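UPF0255 protein frsA (Vibrio vulnificus, PDB 4I4C) probably hydrolyses carboxylic esters as a serine esterase of the alpha/beta-hydrolase clan, although its physiological role is not firmly established. Local coordinates at residues S164-E172 / A182-D190; E287-L295 / A405-R415. All coordinates share one frame; numbering follows the deposited sequence.

Both contacts belong to the same mixed beta-sheet but sit at different places in it, their centres about 20 Å apart and their nearest atoms about 10 Å apart. Contact 1 pairs the two strands of the hairpin at one border of the sheet; it is partly buried and held by a regular ladder of backbone hydrogen bonds, with side chains sorted onto two faces. Contact 2 lies on an inner strand, 291-295, and packs it against the C-terminal helix 394-413. This second contact is largely buried and apolar, its backbones being too far apart to bond directly, with a water linking Lys290 to Glu412 and, weakly, to Arg415 at its edge.

Contact 1: residues S164-E172 / A182-D190; sequences SKYIIKQLE and AHLHLTNTD
Ile168 and Gln170 each lay an aliphatic carbon over an imidazole ring of the neighbouring strand, where 167-175 and 178-186 form the antiparallel hairpin that borders the sheet. Ile168 CG2 stands over one face of His185, 4.2 Å from the ring centroid and displaced toward the rim. Gln170 repeats this with CG over a face of His183, 4.1 Å from the centroid; with CG anti to the backbone N (chi1 -169°) and the chain extended beyond it, the side chain runs alongside the histidine in the same direction, its amide plane turned 75° from the ring. On the opposite face of the sheet, Ile167 CG2 meets Leu186 CD1 at 4.2 Å, the same methyl that Lys169 touches through CE, and Leu171 CD1 reaches Leu184 CB. Six backbone bonds in reciprocal pairs join the strands, including Leu186 N to Ile167 O at 2.6 Å. The histidines also have polar partners beyond the hairpin: His183 ND1 hydrogen-bonds Gln206, and His185 bonds Tyr157 and the carbonyl of Met224. His185 is thus held at both nitrogens, which fixes its rotation, and His183 at ND1, while a face of each ring receives an aliphatic carbon of the border strand.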
ATOM      1  N   SER A 164      15.518  10.379 -13.491  1.00 28.05           N
ATOM      2  CA  SER A 164      16.238  10.431 -12.236  1.00 33.74           C
ATOM      3  C   SER A 164      17.705  10.117 -12.448  1.00 37.63           C
ATOM      4  O   SER A 164      18.062   9.344 -13.336  1.00 43.90           O
ATOM      5  CB  SER A 164      15.654   9.437 -11.224  1.00 31.81           C
ATOM      6  OG  SER A 164      16.281   9.596  -9.967  1.00 30.83           O
ATOM      7  N   LYS A 165      18.545  10.714 -11.614  1.00 42.15           N
ATOM      8  CA  LYS A 165      19.950  10.345 -11.541  1.00 42.04           C
ATOM      9  C   LYS A 165      20.092   8.955 -10.904  1.00 37.12           C
ATOM     10  O   LYS A 165      21.128   8.309 -11.034  1.00 34.76           O
ATOM     11  CB  LYS A 165      20.725  11.389 -10.733  1.00 47.31           C
ATOM     12  CG  LYS A 165      20.543  11.261  -9.228  1.00 51.81           C
ATOM     13  CD  LYS A 165      20.935  12.533  -8.475  1.00 54.92           C
ATOM     14  CE  LYS A 165      21.442  12.189  -7.075  1.00 54.06           C
ATOM     15  NZ  LYS A 165      21.399  13.341  -6.133  1.00 52.73           N
ATOM     16  N   TYR A 166      19.049   8.492 -10.218  1.00 32.71           N
ATOM     17  CA  TYR A 166      19.067   7.149  -9.638  1.00 34.03           C
ATOM     18  C   TYR A 166      18.634   6.120 -10.668  1.00 34.35           C
ATOM     19  O   TYR A 166      18.075   6.453 -11.703  1.00 28.77           O
ATOM     20  CB  TYR A 166      18.151   7.051  -8.420  1.00 29.51           C
ATOM     21  CG  TYR A 166      18.535   7.933  -7.258  1.00 37.29           C
ATOM     22  CD1 TYR A 166      19.408   7.479  -6.277  1.00 42.11           C
ATOM     23  CD2 TYR A 166      18.006   9.209  -7.125  1.00 39.57           C
ATOM     24  CE1 TYR A 166      19.758   8.278  -5.202  1.00 42.14           C
ATOM     25  CE2 TYR A 166      18.353  10.016  -6.052  1.00 45.02           C
ATOM     26  CZ  TYR A 166      19.232   9.544  -5.095  1.00 44.94           C
ATOM     27  OH  TYR A 166      19.584  10.331  -4.025  1.00 48.35           O
ATOM     28  N   ILE A 167      18.866   4.852 -10.370  1.00 34.42           N
ATOM     29  CA  ILE A 167      18.604   3.825 -11.357  1.00 31.18           C
ATOM     30  C   ILE A 167      17.393   2.984 -10.987  1.00 35.27           C
ATOM     31  O   ILE A 167      17.380   2.327  -9.944  1.00 38.94           O
ATOM     32  CB  ILE A 167      19.836   2.926 -11.544  1.00 25.41           C
ATOM     33  CG1 ILE A 167      21.046   3.775 -11.953  1.00 26.63           C
ATOM     34  CG2 ILE A 167      19.546   1.836 -12.553  1.00 27.13           C
ATOM     35  CD1 ILE A 167      22.217   2.966 -12.445  1.00 33.82           C
ATOM     36  N   ILE A 168      16.371   3.004 -11.837  1.00 27.89           N
ATOM     37  CA  ILE A 168      15.168   2.212 -11.563  1.00 27.86           C
ATOM     38  C   ILE A 168      14.877   1.249 -12.699  1.00 36.11           C
ATOM     39  O   ILE A 168      14.631   1.661 -13.828  1.00 39.17           O
ATOM     40  CB  ILE A 168      13.914   3.078 -11.307  1.00 30.81           C
ATOM     41  CG1 ILE A 168      14.166   4.107 -10.202  1.00 36.95           C
ATOM     42  CG2 ILE A 168      12.723   2.191 -10.935  1.00 24.90           C
ATOM     43  CD1 ILE A 168      14.774   5.399 -10.672  1.00 41.38           C
ATOM     44  N   LYS A 169      14.908  -0.042 -12.393  1.00 33.74           N
ATOM     45  CA  LYS A 169      14.629  -1.063 -13.396  1.00 37.09           C
ATOM     46  C   LYS A 169      13.308  -1.768 -13.112  1.00 34.84           C
ATOM     47  O   LYS A 169      13.028  -2.159 -11.979  1.00 32.27           O
ATOM     48  CB  LYS A 169      15.752  -2.096 -13.432  1.00 34.59           C
ATOM     49  CG  LYS A 169      17.123  -1.532 -13.750  1.00 40.52           C
ATOM     50  CD  LYS A 169      18.187  -2.605 -13.545  1.00 39.79           C
ATOM     51  CE  LYS A 169      19.598  -2.055 -13.685  1.00 48.90           C
ATOM     52  NZ  LYS A 169      20.012  -1.858 -15.107  1.00 53.89           N
ATOM     53  N   GLN A 170      12.495  -1.933 -14.144  1.00 30.70           N
ATOM     54  CA  GLN A 170      11.282  -2.716 -14.008  1.00 35.43           C
ATOM     55  C   GLN A 170      11.586  -4.183 -14.353  1.00 39.90           C
ATOM     56  O   GLN A 170      11.976  -4.492 -15.475  1.00 51.67           O
ATOM     57  CB  GLN A 170      10.178  -2.146 -14.899  1.00 32.03           C
ATOM     58  CG  GLN A 170       8.791  -2.733 -14.646  1.00 33.65           C
ATOM     59  CD  GLN A 170       7.741  -2.213 -15.626  1.00 28.69           C
ATOM     60  OE1 GLN A 170       7.775  -2.538 -16.813  1.00 37.85           O
ATOM     61  NE2 GLN A 170       6.806  -1.404 -15.129  1.00 30.55           N
ATOM     62  N   LEU A 171      11.431  -5.076 -13.380  1.00 29.14           N
ATOM     63  CA  LEU A 171      11.669  -6.498 -13.601  1.00 29.53           C
ATOM     64  C   LEU A 171      10.367  -7.271 -13.836  1.00 31.75           C
ATOM     65  O   LEU A 171       9.319  -6.958 -13.259  1.00 30.53           O
ATOM     66  CB  LEU A 171      12.417  -7.121 -12.422  1.00 29.89           C
ATOM     67  CG  LEU A 171      13.446  -6.224 -11.734  1.00 34.62           C
ATOM     68  CD1 LEU A 171      13.941  -6.867 -10.443  1.00 37.52           C
ATOM     69  CD2 LEU A 171      14.611  -5.887 -12.667  1.00 37.55           C
ATOM     70  N   GLU A 172      10.446  -8.274 -14.701  1.00 31.00           N
ATOM     71  CA  GLU A 172       9.334  -9.181 -14.953  1.00 38.53           C
ATOM     72  C   GLU A 172       9.801 -10.607 -14.676  1.00 44.63           C
ATOM     73  O   GLU A 172      10.607 -11.174 -15.413  1.00 48.14           O
ATOM     74  CB  GLU A 172       8.814  -9.045 -16.385  1.00 35.88           C
ATOM     75  CG  GLU A 172       8.141  -7.716 -16.676  1.00 42.72           C
ATOM     76  CD  GLU A 172       7.474  -7.663 -18.047  1.00 45.14           C
ATOM     77  OE1 GLU A 172       7.870  -8.434 -18.950  1.00 44.92           O
ATOM     78  OE2 GLU A 172       6.546  -6.843 -18.218  1.00 47.38           O
ATOM     79  N   ALA A 182       8.059  -6.067 -10.772  1.00 22.92           N
ATOM     80  CA  ALA A 182       8.658  -5.407  -9.617  1.00 28.23           C
ATOM     81  C   ALA A 182       9.555  -4.243 -10.041  1.00 29.26           C
ATOM     82  O   ALA A 182      10.075  -4.220 -11.156  1.00 28.58           O
ATOM     83  CB  ALA A 182       9.439  -6.430  -8.762  1.00 23.80           C
ATOM     84  N   HIS A 183       9.739  -3.273  -9.155  1.00 26.60           N
ATOM     85  CA  HIS A 183      10.596  -2.137  -9.477  1.00 26.00           C
ATOM     86  C   HIS A 183      11.832  -2.090  -8.577  1.00 25.34           C
ATOM     87  O   HIS A 183      11.727  -1.914  -7.370  1.00 23.46           O
ATOM     88  CB  HIS A 183       9.822  -0.820  -9.381  1.00 30.07           C
ATOM     89  CG  HIS A 183       8.781  -0.648 -10.441  1.00 35.23           C
ATOM     90  ND1 HIS A 183       7.572  -1.311 -10.417  1.00 32.91           N
ATOM     91  CD2 HIS A 183       8.767   0.112 -11.565  1.00 42.90           C
ATOM     92  CE1 HIS A 183       6.858  -0.964 -11.474  1.00 39.56           C
ATOM     93  NE2 HIS A 183       7.564  -0.100 -12.186  1.00 37.41           N
ATOM     94  N   LEU A 184      13.003  -2.225  -9.191  1.00 23.32           N
ATOM     95  CA  LEU A 184      14.273  -2.189  -8.473  1.00 20.69           C
ATOM     96  C   LEU A 184      14.891  -0.803  -8.550  1.00 19.65           C
ATOM     97  O   LEU A 184      15.238  -0.330  -9.623  1.00 26.05           O
ATOM     98  CB  LEU A 184      15.237  -3.230  -9.059  1.00 20.37           C
ATOM     99  CG  LEU A 184      16.638  -3.344  -8.450  1.00 26.30           C
ATOM    100  CD1 LEU A 184      16.577  -3.804  -6.981  1.00 20.22           C
ATOM    101  CD2 LEU A 184      17.494  -4.303  -9.288  1.00 29.54           C
ATOM    102  N   HIS A 185      15.006  -0.152  -7.404  1.00 23.94           N
ATOM    103  CA  HIS A 185      15.578   1.181  -7.299  1.00 22.75           C
ATOM    104  C   HIS A 185      17.005   1.080  -6.775  1.00 21.63           C
ATOM    105  O   HIS A 185      17.223   0.596  -5.667  1.00 22.69           O
ATOM    106  CB  HIS A 185      14.765   2.021  -6.312  1.00 18.51           C
ATOM    107  CG  HIS A 185      13.297   2.024  -6.593  1.00 19.90           C
ATOM    108  ND1 HIS A 185      12.515   0.901  -6.484  1.00 20.67           N
ATOM    109  CD2 HIS A 185      12.473   3.029  -6.986  1.00 24.25           C
ATOM    110  CE1 HIS A 185      11.262   1.208  -6.801  1.00 21.69           C
ATOM    111  NE2 HIS A 185      11.216   2.488  -7.106  1.00 24.29           N
ATOM    112  N   LEU A 186      17.971   1.556  -7.553  1.00 22.05           N
ATOM    113  CA  LEU A 186      19.373   1.506  -7.136  1.00 28.52           C
ATOM    114  C   LEU A 186      20.003   2.897  -7.103  1.00 24.87           C
ATOM    115  O   LEU A 186      19.672   3.747  -7.922  1.00 26.94           O
ATOM    116  CB  LEU A 186      20.154   0.610  -8.088  1.00 26.57           C
ATOM    117  CG  LEU A 186      19.582  -0.792  -8.248  1.00 34.44           C
ATOM    118  CD1 LEU A 186      19.632  -1.200  -9.704  1.00 35.88           C
ATOM    119  CD2 LEU A 186      20.344  -1.787  -7.369  1.00 26.67           C
ATOM    120  N   THR A 187      20.911   3.135  -6.156  1.00 23.09           N
ATOM    121  CA  THR A 187      21.643   4.402  -6.110  1.00 23.93           C
ATOM    122  C   THR A 187      22.645   4.468  -7.256  1.00 38.45           C
ATOM    123  O   THR A 187      22.905   5.537  -7.832  1.00 33.29           O
ATOM    124  CB  THR A 187      22.395   4.581  -4.792  1.00 32.84           C
ATOM    125  OG1 THR A 187      23.247   3.452  -4.585  1.00 26.58           O
ATOM    126  CG2 THR A 187      21.419   4.680  -3.634  1.00 31.44           C
ATOM    127  N   ASN A 188      23.198   3.302  -7.576  1.00 32.78           N
ATOM    128  CA  ASN A 188      24.135   3.130  -8.672  1.00 28.04           C
ATOM    129  C   ASN A 188      24.305   1.642  -8.919  1.00 32.05           C
ATOM    130  O   ASN A 188      23.694   0.815  -8.230  1.00 33.36           O
ATOM    131  CB  ASN A 188      25.491   3.776  -8.358  1.00 29.72           C
ATOM    132  CG  ASN A 188      26.106   3.259  -7.080  1.00 38.47           C
ATOM    133  OD1 ASN A 188      26.467   2.088  -6.982  1.00 38.30           O
ATOM    134  ND2 ASN A 188      26.247   4.138  -6.091  1.00 41.98           N
ATOM    135  N   THR A 189      25.132   1.297  -9.895  1.00 31.13           N
ATOM    136  CA  THR A 189      25.463  -0.105 -10.117  1.00 43.00           C
ATOM    137  C   THR A 189      26.962  -0.350  -9.974  1.00 45.65           C
ATOM    138  O   THR A 189      27.497  -1.285 -10.564  1.00 50.74           O
ATOM    139  CB  THR A 189      24.980  -0.589 -11.493  1.00 43.21           C
ATOM    140  OG1 THR A 189      25.484   0.289 -12.510  1.00 47.96           O
ATOM    141  CG2 THR A 189      23.454  -0.609 -11.541  1.00 38.45           C
ATOM    142  N   ASP A 190      27.624   0.488  -9.180  1.00 47.45           N
ATOM    143  CA  ASP A 190      29.071   0.398  -8.963  1.00 46.34           C
ATOM    144  C   ASP A 190      29.474  -0.948  -8.354  1.00 43.23           C
ATOM    145  O   ASP A 190      30.460  -1.560  -8.764  1.00 40.78           O
ATOM    146  CB  ASP A 190      29.568   1.547  -8.067  1.00 50.38           C
ATOM    147  CG  ASP A 190      29.483   2.916  -8.746  1.00 55.43           C
ATOM    148  OD1 ASP A 190      29.292   2.973  -9.983  1.00 58.04           O
ATOM    149  OD2 ASP A 190      29.622   3.940  -8.035  1.00 52.45           O
TER

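Contact 2: residues E287-L295 / A405-R415; sequences EKIKACVIL and AIKWLEDELLR
Strand 291-295 and helix 405-413 run antiparallel, their axes 173° apart in direction and 8.6 Å apart at closest approach. This is the helix-on-sheet layering of the alpha/beta-hydrolase fold: the C-terminal helix packs on an inner strand of the sheet, whose other side at Cys292 and Ile294 meets helix 273-284. Ala291 and Val293, two residues apart, both direct their side chains toward the helix. Val293 divides its two methyls between successive turns of the helix. CG1, anti to the backbone N (chi1 -177°), meets Ala405 CB at 3.8 Å, whereas CG2 approaches the indole of Trp408 obliquely, 3.5 Å from CD1. At Ala291 the backbones come close, its CB lying 3.8 Å from Glu412 CB and also touching Leu409 CD2, Leu413 CD1 and the Trp408 ring. Leu413 CD1 extends the apolar strip to Lys290 CB.

Trp408 NE1 bonds the carbonyl of Pro357, tying the indole to the residue just before the adjacent strand 358-363 and fixing the ring against which Val293 packs. Lys290 starts toward the helix, but its chain bends at chi2 and chi4 and carries NZ back to Glu287 O, 3.0 Å away in the carbonyl plane; the ammonium also bonds the carbonyl of His264. The two segments are joined in polar fashion by one water, which donates to Lys290 O at 2.9 Å and to Glu412 OE1 at 2.5 Å, and accepts a weak bond from Arg415 NH2.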
ATOM      1  N   GLU A 287      17.173 -18.014   6.273  1.00 36.05           N
ATOM      2  CA  GLU A 287      18.577 -17.759   5.947  1.00 32.94           C
ATOM      3  C   GLU A 287      18.704 -16.603   4.973  1.00 32.46           C
ATOM      4  O   GLU A 287      19.553 -15.712   5.138  1.00 27.88           O
ATOM      5  CB  GLU A 287      19.246 -19.009   5.362  1.00 35.69           C
ATOM      6  CG  GLU A 287      19.736 -19.997   6.431  1.00 36.10           C
ATOM      7  CD  GLU A 287      20.729 -19.352   7.384  1.00 46.50           C
ATOM      8  OE1 GLU A 287      21.766 -18.844   6.901  1.00 48.53           O
ATOM      9  OE2 GLU A 287      20.468 -19.340   8.610  1.00 50.60           O
ATOM     10  N   LYS A 288      17.846 -16.632   3.958  1.00 26.27           N
ATOM     11  CA  LYS A 288      17.849 -15.626   2.908  1.00 26.41           C
ATOM     12  C   LYS A 288      17.395 -14.260   3.405  1.00 26.79           C
ATOM     13  O   LYS A 288      17.815 -13.245   2.864  1.00 24.33           O
ATOM     14  CB  LYS A 288      16.970 -16.069   1.737  1.00 32.53           C
ATOM     15  CG  LYS A 288      17.464 -17.314   1.021  1.00 37.31           C
ATOM     16  CD  LYS A 288      16.431 -17.801   0.029  1.00 42.42           C
ATOM     17  CE  LYS A 288      16.764 -19.192  -0.480  1.00 47.17           C
ATOM     18  NZ  LYS A 288      15.607 -19.815  -1.194  1.00 50.22           N
ATOM     19  N   ILE A 289      16.532 -14.229   4.420  1.00 28.69           N
ATOM     20  CA  ILE A 289      16.063 -12.959   4.976  1.00 24.70           C
ATOM     21  C   ILE A 289      16.914 -12.570   6.182  1.00 33.04           C
ATOM     22  O   ILE A 289      16.988 -13.309   7.158  1.00 35.57           O
ATOM     23  CB  ILE A 289      14.583 -13.027   5.395  1.00 29.00           C
ATOM     24  CG1 ILE A 289      13.688 -13.258   4.173  1.00 28.67           C
ATOM     25  CG2 ILE A 289      14.168 -11.763   6.139  1.00 19.19           C
ATOM     26  CD1 ILE A 289      14.047 -12.366   2.997  1.00 19.24           C
ATOM     27  N   LYS A 290      17.554 -11.409   6.103  1.00 28.08           N
ATOM     28  CA  LYS A 290      18.455 -10.943   7.155  1.00 25.36           C
ATOM     29  C   LYS A 290      17.777 -10.000   8.149  1.00 24.23           C
ATOM     30  O   LYS A 290      18.231  -9.852   9.285  1.00 26.11           O
ATOM     31  CB  LYS A 290      19.663 -10.251   6.525  1.00 25.44           C
ATOM     32  CG  LYS A 290      20.529 -11.179   5.672  1.00 29.74           C
ATOM     33  CD  LYS A 290      20.974 -12.413   6.480  1.00 23.57           C
ATOM     34  CE  LYS A 290      22.001 -13.268   5.734  1.00 24.61           C
ATOM     35  NZ  LYS A 290      21.541 -13.655   4.351  1.00 24.37           N
ATOM     36  N   ALA A 291      16.694  -9.354   7.718  1.00 23.97           N
ATOM     37  CA  ALA A 291      15.979  -8.411   8.577  1.00 30.50           C
ATOM     38  C   ALA A 291      14.577  -8.166   8.059  1.00 27.10           C
ATOM     39  O   ALA A 291      14.362  -8.195   6.859  1.00 25.12           O
ATOM     40  CB  ALA A 291      16.733  -7.089   8.657  1.00 30.00           C
ATOM     41  N   CYS A 292      13.636  -7.915   8.968  1.00 17.89           N
ATOM     42  CA  CYS A 292      12.265  -7.581   8.596  1.00 20.07           C
ATOM     43  C   CYS A 292      11.713  -6.460   9.486  1.00 19.87           C
ATOM     44  O   CYS A 292      11.944  -6.435  10.696  1.00 21.03           O
ATOM     45  CB  CYS A 292      11.357  -8.824   8.655  1.00 21.44           C
ATOM     46  SG  CYS A 292       9.581  -8.492   8.278  1.00 22.03           S
ATOM     47  N   VAL A 293      10.999  -5.517   8.876  1.00 17.61           N
ATOM     48  CA  VAL A 293      10.367  -4.437   9.617  1.00 19.59           C
ATOM     49  C   VAL A 293       8.954  -4.267   9.074  1.00 18.32           C
ATOM     50  O   VAL A 293       8.750  -4.231   7.855  1.00 21.69           O
ATOM     51  CB  VAL A 293      11.126  -3.104   9.446  1.00 24.84           C
ATOM     52  CG1 VAL A 293      10.486  -2.009  10.285  1.00 25.99           C
ATOM     53  CG2 VAL A 293      12.596  -3.266   9.806  1.00 27.56           C
ATOM     54  N   ILE A 294       7.987  -4.176   9.972  1.00 14.67           N
ATOM     55  CA  ILE A 294       6.602  -4.004   9.585  1.00 18.41           C
ATOM     56  C   ILE A 294       5.968  -2.818  10.312  1.00 19.41           C
ATOM     57  O   ILE A 294       6.332  -2.508  11.434  1.00 15.76           O
ATOM     58  CB  ILE A 294       5.770  -5.288   9.818  1.00 20.10           C
ATOM     59  CG1 ILE A 294       5.747  -5.672  11.304  1.00 25.84           C
ATOM     60  CG2 ILE A 294       6.310  -6.451   8.976  1.00 14.48           C
ATOM     61  CD1 ILE A 294       4.689  -6.747  11.628  1.00 23.68           C
ATOM     62  N   LEU A 295       5.035  -2.128   9.652  1.00 19.31           N
ATOM     63  CA  LEU A 295       4.338  -1.028  10.300  1.00 20.29           C
ATOM     64  C   LEU A 295       2.848  -1.138  10.023  1.00 16.40           C
ATOM     65  O   LEU A 295       2.437  -1.250   8.867  1.00 16.67           O
ATOM     66  CB  LEU A 295       4.888   0.324   9.822  1.00 15.33           C
ATOM     67  CG  LEU A 295       4.218   1.599  10.358  1.00 27.43           C
ATOM     68  CD1 LEU A 295       4.098   1.626  11.878  1.00 23.91           C
ATOM     69  CD2 LEU A 295       4.952   2.850   9.864  1.00 28.09           C
ATOM     70  N   ALA A 405      13.070   2.048  11.662  1.00 20.92           N
ATOM     71  CA  ALA A 405      13.139   1.084  10.573  1.00 22.75           C
ATOM     72  C   ALA A 405      14.504   1.100   9.917  1.00 27.92           C
ATOM     73  O   ALA A 405      15.117   0.055   9.705  1.00 21.10           O
ATOM     74  CB  ALA A 405      12.076   1.399   9.534  1.00 22.09           C
ATOM     75  N   ILE A 406      14.968   2.292   9.563  1.00 26.44           N
ATOM     76  CA  ILE A 406      16.230   2.418   8.854  1.00 30.08           C
ATOM     77  C   ILE A 406      17.405   2.021   9.770  1.00 31.06           C
ATOM     78  O   ILE A 406      18.386   1.418   9.316  1.00 27.19           O
ATOM     79  CB  ILE A 406      16.385   3.825   8.205  1.00 33.88           C
ATOM     80  CG1 ILE A 406      16.006   3.774   6.720  1.00 33.39           C
ATOM     81  CG2 ILE A 406      17.803   4.334   8.318  1.00 33.90           C
ATOM     82  CD1 ILE A 406      14.743   2.997   6.411  1.00 30.04           C
ATOM     83  N   LYS A 407      17.288   2.333  11.059  1.00 29.61           N
ATOM     84  CA  LYS A 407      18.309   1.917  12.032  1.00 29.61           C
ATOM     85  C   LYS A 407      18.408   0.397  12.135  1.00 25.61           C
ATOM     86  O   LYS A 407      19.506  -0.168  12.217  1.00 30.80           O
ATOM     87  CB  LYS A 407      18.052   2.521  13.421  1.00 22.72           C
ATOM     88  CG  LYS A 407      18.720   3.871  13.629  1.00 42.96           C
ATOM     89  CD  LYS A 407      20.229   3.800  13.370  1.00 48.09           C
ATOM     90  CE  LYS A 407      20.917   2.787  14.286  1.00 53.57           C
ATOM     91  NZ  LYS A 407      22.406   2.879  14.226  1.00 57.20           N
ATOM     92  N   TRP A 408      17.248  -0.249  12.128  1.00 27.52           N
ATOM     93  CA  TRP A 408      17.165  -1.701  12.171  1.00 30.80           C
ATOM     94  C   TRP A 408      17.856  -2.279  10.942  1.00 32.41           C
ATOM     95  O   TRP A 408      18.639  -3.223  11.044  1.00 28.74           O
ATOM     96  CB  TRP A 408      15.697  -2.120  12.206  1.00 22.27           C
ATOM     97  CG  TRP A 408      15.436  -3.560  12.551  1.00 31.09           C
ATOM     98  CD1 TRP A 408      15.233  -4.595  11.676  1.00 29.86           C
ATOM     99  CD2 TRP A 408      15.313  -4.118  13.865  1.00 30.48           C
ATOM    100  NE1 TRP A 408      14.996  -5.760  12.367  1.00 26.24           N
ATOM    101  CE2 TRP A 408      15.037  -5.495  13.711  1.00 28.86           C
ATOM    102  CE3 TRP A 408      15.407  -3.587  15.156  1.00 27.36           C
ATOM    103  CZ2 TRP A 408      14.853  -6.345  14.799  1.00 29.75           C
ATOM    104  CZ3 TRP A 408      15.223  -4.431  16.236  1.00 33.73           C
ATOM    105  CH2 TRP A 408      14.948  -5.794  16.051  1.00 35.12           C
ATOM    106  N   LEU A 409      17.575  -1.692   9.781  1.00 30.44           N
ATOM    107  CA  LEU A 409      18.162  -2.168   8.533  1.00 30.33           C
ATOM    108  C   LEU A 409      19.644  -1.846   8.464  1.00 27.32           C
ATOM    109  O   LEU A 409      20.439  -2.646   7.982  1.00 31.88           O
ATOM    110  CB  LEU A 409      17.415  -1.586   7.338  1.00 29.92           C
ATOM    111  CG  LEU A 409      16.005  -2.163   7.259  1.00 27.55           C
ATOM    112  CD1 LEU A 409      15.064  -1.207   6.550  1.00 32.20           C
ATOM    113  CD2 LEU A 409      16.025  -3.519   6.563  1.00 26.02           C
ATOM    114  N   GLU A 410      20.010  -0.674   8.959  1.00 25.77           N
ATOM    115  CA  GLU A 410      21.403  -0.294   9.094  1.00 30.38           C
ATOM    116  C   GLU A 410      22.147  -1.330   9.933  1.00 36.76           C
ATOM    117  O   GLU A 410      23.218  -1.799   9.540  1.00 42.91           O
ATOM    118  CB  GLU A 410      21.484   1.071   9.768  1.00 43.57           C
ATOM    119  CG  GLU A 410      22.836   1.735   9.744  1.00 45.14           C
ATOM    120  CD  GLU A 410      22.720   3.233   9.926  1.00 43.11           C
ATOM    121  OE1 GLU A 410      21.588   3.714  10.165  1.00 39.59           O
ATOM    122  OE2 GLU A 410      23.751   3.930   9.820  1.00 45.67           O
ATOM    123  N   ASP A 411      21.572  -1.695  11.081  1.00 31.01           N
ATOM    124  CA  ASP A 411      22.229  -2.632  12.000  1.00 36.30           C
ATOM    125  C   ASP A 411      22.313  -4.064  11.476  1.00 31.66           C
ATOM    126  O   ASP A 411      23.318  -4.744  11.681  1.00 39.61           O
ATOM    127  CB  ASP A 411      21.561  -2.629  13.384  1.00 41.41           C
ATOM    128  CG  ASP A 411      21.640  -1.269  14.078  1.00 49.07           C
ATOM    129  OD1 ASP A 411      22.448  -0.412  13.652  1.00 47.78           O
ATOM    130  OD2 ASP A 411      20.890  -1.058  15.055  1.00 47.52           O
ATOM    131  N   GLU A 412      21.270  -4.523  10.796  1.00 22.46           N
ATOM    132  CA  GLU A 412      21.192  -5.936  10.449  1.00 29.04           C
ATOM    133  C   GLU A 412      21.593  -6.228   9.009  1.00 29.48           C
ATOM    134  O   GLU A 412      22.083  -7.319   8.712  1.00 23.01           O
ATOM    135  CB  GLU A 412      19.801  -6.499  10.761  1.00 29.24           C
ATOM    136  CG  GLU A 412      19.388  -6.367  12.230  1.00 29.07           C
ATOM    137  CD  GLU A 412      20.206  -7.259  13.160  1.00 25.21           C
ATOM    138  OE1 GLU A 412      20.912  -8.148  12.653  1.00 29.13           O
ATOM    139  OE2 GLU A 412      20.130  -7.077  14.391  1.00 33.83           O
ATOM    140  N   LEU A 413      21.398  -5.249   8.125  1.00 26.39           N
ATOM    141  CA  LEU A 413      21.705  -5.404   6.704  1.00 26.60           C
ATOM    142  C   LEU A 413      23.108  -4.916   6.323  1.00 34.77           C
ATOM    143  O   LEU A 413      23.801  -5.582   5.554  1.00 32.64           O
ATOM    144  CB  LEU A 413      20.665  -4.674   5.850  1.00 24.31           C
ATOM    145  CG  LEU A 413      19.894  -5.420   4.771  1.00 31.92           C
ATOM    146  CD1 LEU A 413      19.255  -6.671   5.343  1.00 35.45           C
ATOM    147  CD2 LEU A 413      18.830  -4.472   4.141  1.00 19.69           C
ATOM    148  N   LEU A 414      23.524  -3.756   6.835  1.00 23.20           N
ATOM    149  CA  LEU A 414      24.866  -3.240   6.544  1.00 27.57           C
ATOM    150  C   LEU A 414      25.844  -3.768   7.593  1.00 33.83           C
ATOM    151  O   LEU A 414      26.715  -3.047   8.076  1.00 37.87           O
ATOM    152  CB  LEU A 414      24.877  -1.710   6.537  1.00 27.94           C
ATOM    153  CG  LEU A 414      23.814  -1.052   5.632  1.00 29.96           C
ATOM    154  CD1 LEU A 414      23.920   0.454   5.627  1.00 30.42           C
ATOM    155  CD2 LEU A 414      23.912  -1.586   4.220  1.00 27.55           C
ATOM    156  N   ARG A 415      25.689  -5.046   7.917  1.00 39.88           N
ATOM    157  CA  ARG A 415      26.297  -5.663   9.099  1.00 43.77           C
ATOM    158  C   ARG A 415      27.795  -5.993   8.976  1.00 51.85           C
ATOM    159  O   ARG A 415      28.230  -6.734   8.085  1.00 52.64           O
ATOM    160  CB  ARG A 415      25.498  -6.923   9.453  1.00 32.94           C
ATOM    161  CG  ARG A 415      25.912  -7.584  10.722  1.00 46.00           C
ATOM    162  CD  ARG A 415      24.715  -8.150  11.456  1.00 46.83           C
ATOM    163  NE  ARG A 415      23.923  -9.109  10.691  1.00 41.78           N
ATOM    164  CZ  ARG A 415      24.348 -10.315  10.327  1.00 40.34           C
ATOM    165  NH1 ARG A 415      25.588 -10.703  10.606  1.00 32.78           N
ATOM    166  NH2 ARG A 415      23.538 -11.125   9.653  1.00 44.34           N
ATOM    167  OXT ARG A 415      28.614  -5.540   9.792  1.00 54.78           O
TER
HETATM  168  O   HOH W   1      20.642  -9.942  10.890  1.00 31.03           O